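Glycosyl hydrolase family 2, TIM barrel domain protein (Parabacteroides merdae ATCC 43184, PDB 6DXU) probably hydrolyses beta-glucuronides to release glucuronic acid, as a family 2 glycoside hydrolase of a human gut bacterium. Local coordinates at residues 115-120 with 184-189; 175-180 with 402-407. All blocks are in the same frame, centred on the assembly; numbering follows the deposited sequence.

Contact 1. Residues 115-120 with 184-189; sequences AGQKTD and FNIYGG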
loop_
_atom_site.group_PDB
_atom_site.type_symbol
_atom_site.label_atom_id
_atom_site.label_comp_id
_atom_site.label_asym_id
_atom_site.label_seq_id
_atom_site.Cartn_x
_atom_site.Cartn_y
_atom_site.Cartn_z
ATOM N N ALA D 115 -20.886 -18.064 1.556
ATOM C CA ALA D 115 -21.112 -16.991 2.520
ATOM C C ALA D 115 -21.103 -15.664 1.778
ATOM O O ALA D 115 -20.316 -15.489 0.846
ATOM C CB ALA D 115 -20.032 -16.989 3.605
ATOM N N GLY D 116 -21.973 -14.739 2.175
ATOM C CA GLY D 116 -22.181 -13.494 1.434
ATOM C C GLY D 116 -21.737 -12.260 2.209
ATOM O O GLY D 116 -22.048 -12.125 3.395
ATOM N N GLN D 117 -21.025 -11.356 1.529
ATOM C CA GLN D 117 -20.473 -11.505 0.182
ATOM C C GLN D 117 -18.935 -11.499 0.253
ATOM O O GLN D 117 -18.251 -12.221 -0.472
ATOM C CB GLN D 117 -20.954 -10.369 -0.731
ATOM C CG GLN D 117 -22.478 -10.359 -0.976
ATOM C CD GLN D 117 -22.931 -11.528 -1.835
ATOM O OE1 GLN D 117 -22.273 -11.881 -2.812
ATOM N NE2 GLN D 117 -24.062 -12.125 -1.481
ATOM N N LYS D 118 -18.408 -10.641 1.122
ATOM C CA LYS D 118 -16.994 -10.601 1.458
ATOM C C LYS D 118 -16.845 -11.140 2.872
ATOM O O LYS D 118 -17.521 -10.663 3.792
ATOM C CB LYS D 118 -16.447 -9.177 1.372
ATOM C CG LYS D 118 -16.648 -8.495 0.009
ATOM C CD LYS D 118 -15.796 -7.211 -0.080
ATOM C CE LYS D 118 -16.069 -6.467 -1.391
ATOM N NZ LYS D 118 -17.318 -5.637 -1.321
ATOM N N THR D 119 -15.978 -12.129 3.048
ATOM C CA THR D 119 -15.849 -12.798 4.334
ATOM C C THR D 119 -14.395 -12.752 4.783
ATOM O O THR D 119 -13.485 -12.913 3.970
ATOM C CB THR D 119 -16.350 -14.264 4.243
ATOM O OG1 THR D 119 -17.708 -14.277 3.779
ATOM C CG2 THR D 119 -16.272 -14.963 5.599
ATOM N N ASP D 120 -14.183 -12.502 6.076
ATOM C CA ASP D 120 -12.859 -12.547 6.678
ATOM C C ASP D 120 -12.935 -13.423 7.921
ATOM O O ASP D 120 -13.875 -13.315 8.708
ATOM C CB ASP D 120 -12.340 -11.136 7.017
ATOM C CG ASP D 120 -12.013 -10.338 5.770
ATOM O OD1 ASP D 120 -10.911 -10.527 5.213
ATOM O OD2 ASP D 120 -12.881 -9.572 5.310
ATOM N N PHE D 184 -32.926 -9.442 -7.229
ATOM C CA PHE D 184 -32.866 -10.368 -6.101
ATOM C C PHE D 184 -31.979 -9.738 -5.039
ATOM O O PHE D 184 -31.192 -8.835 -5.326
ATOM C CB PHE D 184 -32.355 -11.768 -6.502
ATOM C CG PHE D 184 -30.927 -11.802 -7.035
ATOM C CD1 PHE D 184 -30.671 -11.610 -8.386
ATOM C CD2 PHE D 184 -29.858 -12.062 -6.187
ATOM C CE1 PHE D 184 -29.375 -11.656 -8.877
ATOM C CE2 PHE D 184 -28.542 -12.099 -6.673
ATOM C CZ PHE D 184 -28.307 -11.893 -8.018
ATOM N N ASN D 185 -32.133 -10.208 -3.805
ATOM C CA ASN D 185 -31.336 -9.687 -2.703
ATOM C C ASN D 185 -29.919 -10.222 -2.766
ATOM O O ASN D 185 -29.707 -11.427 -2.952
ATOM C CB ASN D 185 -31.943 -10.076 -1.361
ATOM C CG ASN D 185 -33.305 -9.472 -1.155
ATOM O OD1 ASN D 185 -33.448 -8.262 -1.110
ATOM N ND2 ASN D 185 -34.309 -10.314 -1.031
ATOM N N ILE D 186 -28.959 -9.324 -2.561
ATOM C CA ILE D 186 -27.550 -9.697 -2.429
ATOM C C ILE D 186 -27.332 -9.923 -0.938
ATOM O O ILE D 186 -26.977 -9.013 -0.177
ATOM C CB ILE D 186 -26.624 -8.639 -3.011
ATOM C CG1 ILE D 186 -27.041 -8.366 -4.459
ATOM C CG2 ILE D 186 -25.161 -9.123 -2.967
ATOM C CD1 ILE D 186 -26.236 -7.252 -5.112
ATOM N N TYR D 187 -27.573 -11.148 -0.519
ATOM C CA TYR D 187 -27.736 -11.466 0.890
ATOM C C TYR D 187 -26.396 -11.486 1.615
ATOM O O TYR D 187 -25.328 -11.628 1.009
ATOM C CB TYR D 187 -28.413 -12.821 1.032
ATOM C CG TYR D 187 -29.914 -12.811 0.906
ATOM C CD1 TYR D 187 -30.691 -11.884 1.615
ATOM C CD2 TYR D 187 -30.571 -13.784 0.145
ATOM C CE1 TYR D 187 -32.092 -11.911 1.534
ATOM C CE2 TYR D 187 -31.981 -13.825 0.065
ATOM C CZ TYR D 187 -32.720 -12.889 0.759
ATOM O OH TYR D 187 -34.093 -12.915 0.689
ATOM N N GLY D 188 -26.458 -11.371 2.938
ATOM C CA GLY D 188 -25.266 -11.388 3.765
ATOM C C GLY D 188 -25.331 -12.496 4.795
ATOM O O GLY D 188 -26.417 -12.876 5.245
ATOM N N GLY D 189 -24.163 -13.036 5.141
ATOM C CA GLY D 189 -24.012 -13.907 6.291
ATOM C C GLY D 189 -23.582 -15.318 5.927
ATOM O O GLY D 189 -23.332 -15.655 4.768
#

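Contact 2. Residues 175-180 with 402-407; sequences EMIPSD and KKQARR. With NA (sodium ion), chain O.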
loop_
_atom_site.group_PDB
_atom_site.type_symbol
_atom_site.label_atom_id
_atom_site.label_comp_id
_atom_site.label_asym_id
_atom_site.label_seq_id
_atom_site.Cartn_x
_atom_site.Cartn_y
_atom_site.Cartn_z
ATOM N N GLU D 175 -18.135 -2.356 -7.697
ATOM C CA GLU D 175 -17.002 -3.085 -8.261
ATOM C C GLU D 175 -17.011 -4.554 -7.880
ATOM O O GLU D 175 -15.970 -5.214 -7.964
ATOM C CB GLU D 175 -15.670 -2.447 -7.842
ATOM C CG GLU D 175 -15.455 -1.002 -8.345
ATOM C CD GLU D 175 -15.317 -0.936 -9.867
ATOM O OE1 GLU D 175 -15.025 -1.983 -10.510
ATOM O OE2 GLU D 175 -15.543 0.157 -10.432
ATOM N N MET D 176 -18.166 -5.073 -7.468
ATOM C CA MET D 176 -18.333 -6.470 -7.104
ATOM C C MET D 176 -19.593 -6.993 -7.782
ATOM O O MET D 176 -20.601 -6.278 -7.845
ATOM C CB MET D 176 -18.445 -6.617 -5.571
ATOM C CG MET D 176 -18.624 -8.055 -5.070
ATOM S SD MET D 176 -19.016 -8.095 -3.291
ATOM C CE MET D 176 -20.753 -7.598 -3.306
ATOM N N ILE D 177 -19.529 -8.210 -8.325
ATOM C CA ILE D 177 -20.742 -8.814 -8.879
ATOM C C ILE D 177 -21.393 -9.643 -7.781
ATOM O O ILE D 177 -20.679 -10.169 -6.911
ATOM C CB ILE D 177 -20.460 -9.665 -10.126
ATOM C CG1 ILE D 177 -19.530 -10.841 -9.811
ATOM C CG2 ILE D 177 -19.881 -8.780 -11.221
ATOM C CD1 ILE D 177 -19.431 -11.893 -10.976
ATOM N N PRO D 178 -22.739 -9.762 -7.752
ATOM C CA PRO D 178 -23.685 -9.155 -8.701
ATOM C C PRO D 178 -23.965 -7.673 -8.435
ATOM O O PRO D 178 -23.544 -7.119 -7.416
ATOM C CB PRO D 178 -24.974 -9.950 -8.461
ATOM C CG PRO D 178 -24.917 -10.277 -7.007
ATOM C CD PRO D 178 -23.446 -10.538 -6.713
ATOM N N SER D 179 -24.701 -7.067 -9.362
ATOM C CA SER D 179 -25.096 -5.667 -9.277
ATOM C C SER D 179 -26.341 -5.502 -8.417
ATOM O O SER D 179 -27.268 -6.321 -8.478
ATOM C CB SER D 179 -25.380 -5.133 -10.683
ATOM O OG SER D 179 -26.045 -3.882 -10.626
ATOM N N ASP D 180 -26.383 -4.414 -7.643
ATOM C CA ASP D 180 -27.596 -4.063 -6.911
ATOM C C ASP D 180 -28.740 -3.663 -7.828
ATOM O O ASP D 180 -29.849 -3.433 -7.342
ATOM C CB ASP D 180 -27.303 -2.927 -5.908
ATOM C CG ASP D 180 -26.579 -3.435 -4.658
ATOM O OD1 ASP D 180 -27.210 -4.169 -3.865
ATOM O OD2 ASP D 180 -25.382 -3.139 -4.491
ATOM N N LYS D 402 -13.428 -7.636 -12.707
ATOM C CA LYS D 402 -13.123 -8.666 -13.694
ATOM C C LYS D 402 -12.420 -9.854 -13.058
ATOM O O LYS D 402 -12.732 -11.011 -13.371
ATOM C CB LYS D 402 -12.259 -8.071 -14.801
ATOM C CG LYS D 402 -12.998 -7.150 -15.752
ATOM C CD LYS D 402 -12.006 -6.683 -16.811
ATOM C CE LYS D 402 -12.376 -5.365 -17.406
ATOM N NZ LYS D 402 -11.945 -4.271 -16.540
ATOM N N LYS D 403 -11.478 -9.597 -12.152
ATOM C CA LYS D 403 -10.800 -10.718 -11.508
ATOM C C LYS D 403 -11.802 -11.558 -10.735
ATOM O O LYS D 403 -11.729 -12.791 -10.744
ATOM C CB LYS D 403 -9.688 -10.219 -10.583
ATOM C CG LYS D 403 -8.394 -9.868 -11.308
ATOM C CD LYS D 403 -7.342 -9.323 -10.343
ATOM C CE LYS D 403 -6.120 -8.791 -11.089
ATOM N NZ LYS D 403 -5.203 -8.046 -10.168
ATOM N N GLN D 404 -12.786 -10.907 -10.102
ATOM C CA GLN D 404 -13.813 -11.662 -9.393
ATOM C C GLN D 404 -14.625 -12.529 -10.346
ATOM O O GLN D 404 -14.921 -13.689 -10.037
ATOM C CB GLN D 404 -14.749 -10.725 -8.621
ATOM C CG GLN D 404 -15.841 -11.514 -7.892
ATOM C CD GLN D 404 -16.999 -10.662 -7.396
ATOM O OE1 GLN D 404 -17.059 -9.456 -7.638
ATOM N NE2 GLN D 404 -17.935 -11.301 -6.704
ATOM N N ALA D 405 -15.028 -11.977 -11.497
ATOM C CA ALA D 405 -15.831 -12.760 -12.431
ATOM C C ALA D 405 -15.066 -13.981 -12.939
ATOM O O ALA D 405 -15.611 -15.092 -12.977
ATOM C CB ALA D 405 -16.290 -11.885 -13.598
ATOM N N ARG D 406 -13.807 -13.788 -13.354
ATOM C CA ARG D 406 -12.984 -14.908 -13.803
ATOM C C ARG D 406 -12.862 -15.966 -12.717
ATOM O O ARG D 406 -12.947 -17.173 -12.985
ATOM C CB ARG D 406 -11.580 -14.417 -14.192
ATOM C CG ARG D 406 -11.525 -13.503 -15.407
ATOM C CD ARG D 406 -10.058 -13.143 -15.761
ATOM N NE ARG D 406 -9.989 -12.019 -16.694
ATOM C CZ ARG D 406 -9.559 -10.790 -16.384
ATOM N NH1 ARG D 406 -9.126 -10.513 -15.158
ATOM N NH2 ARG D 406 -9.553 -9.833 -17.309
ATOM N N ARG D 407 -12.607 -15.521 -11.487
ATOM C CA ARG D 407 -12.412 -16.446 -10.376
ATOM C C ARG D 407 -13.674 -17.244 -10.096
ATOM O O ARG D 407 -13.609 -18.453 -9.840
ATOM C CB ARG D 407 -11.983 -15.669 -9.133
ATOM C CG ARG D 407 -11.769 -16.534 -7.901
ATOM C CD ARG D 407 -11.219 -15.688 -6.741
ATOM N NE ARG D 407 -12.188 -14.691 -6.265
ATOM C CZ ARG D 407 -12.037 -13.371 -6.376
ATOM N NH1 ARG D 407 -10.945 -12.865 -6.941
ATOM N NH2 ARG D 407 -12.968 -12.548 -5.899
HETATM NA NA NA O . -22.370 -5.033 -6.726
HETATM O O HOH W 1 -15.050 -7.658 -6.630
HETATM O O HOH W 2 -23.692 -3.196 -7.639
HETATM O O HOH W 3 -23.261 -4.861 -4.538
#

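Contact 1. Residues 115-120 with 184-189
Gln117 and Ile186 meet at nearly a right angle, with the CG2 methyl of Ile186 lying over one face of the Gln117 carboxamide, 3.5 Å from CD. Bending at chi2 (-70°) turns the Gln117 amide toward residues 186-187, where NE2 gives a nearly straight hydrogen bond of 2.8 Å to Tyr187 O. Donor and acceptor groups are aligned for it: NE2 lies in the plane of the Tyr187 carbonyl, and that oxygen lies close to the plane of the glutamine amide. The methyl above and the bond at the end together fix the rotation of the carboxamide, whose NE2 also makes a weak hydrogen bond to Tyr135 OH.

The contact joins the turn leading into strand 118-123, in the sugar-binding domain of this family 2 hydrolase, to the long loop between strands 162-169 and 194-199. A cis peptide links Gly116 to Gln117. Just before it, Gly116 forms a single antiparallel, hydrogen-bonded bridge with Gly189: Gly116 N reaches Gly189 O at 3.1 Å, and Gly189 N reaches Gly116 O at 2.9 Å. Gly188 CA adds a CA-H...O contact of 3.3 Å to Gly116 O.

The Tyr187 ring leads away from this bridge, carrying Asn185 CB against one face, and its hydroxyl is hydrogen-bonded to Asp335.

Contact 2. Residues 175-180 with 402-407
Two hydrogen bonds tie the carboxamide of Gln404 to the backbone of Ile177. Ile177 N donates to Gln404 OE1 at 2.9 Å (156° at the hydrogen), and Gln404 NE2 donates to Ile177 O at 3.0 Å with a more bent geometry (142°). Both donors stand tilted from the planes of the carbonyls they approach. With CG anti to the backbone N (chi1 179°) and the chain extended beyond, Gln404 reaches straight from its helix to the loop. A water lies between Gln404 OE1 and Glu175 O.

Van der Waals contacts flank the same amide. Ile177 CG1 lies over one face, 3.5 Å from Gln404 CD, while Met176 CG meets Gln404 OE1 obliquely from the other side of the amide plane, at 3.3 Å. Ile177 CD1 continues past the glutamine to Ala405 CB, 4.1 Å away.

Metal coordination holds the loop on its side away from the helix: Met176 O and Pro178 O bind a sodium ion at 2.4 and 2.5 Å, either side of the cis Ile177-Pro178 peptide. Asp173 O and two waters complete the site, one water donating to Asp180 OD2 and the other accepting from Asp180 N.

The loop thus rests on helix 399-416 of the TIM barrel domain, where Ile177 also touches Tyr401; helix 442-459 packs beside it through Phe448, and Arg407 NH2 reaches Val132 O of strand 126-132.

In the fold
Both contacts are buried, and both draw on the loop between strands 162-169 and 194-199, with centres about 13 Å apart. Contact 1 holds this loop against its own sugar-binding domain, through a glycine-glycine backbone bridge and one glutamine side chain; contact 2 carries it across to the TIM barrel domain, where a helix glutamine supplies the polar link and a sodium ion is bound by the loop's carbonyl oxygens. The two meet directly: Ile186 CD1 packs 3.5 Å from Pro178 O, beside the metal site. Lys118 adds a second connection, passing close to the Met176 sulfur and forming a salt bridge with Asp173, whose carbonyl oxygen binds the same sodium.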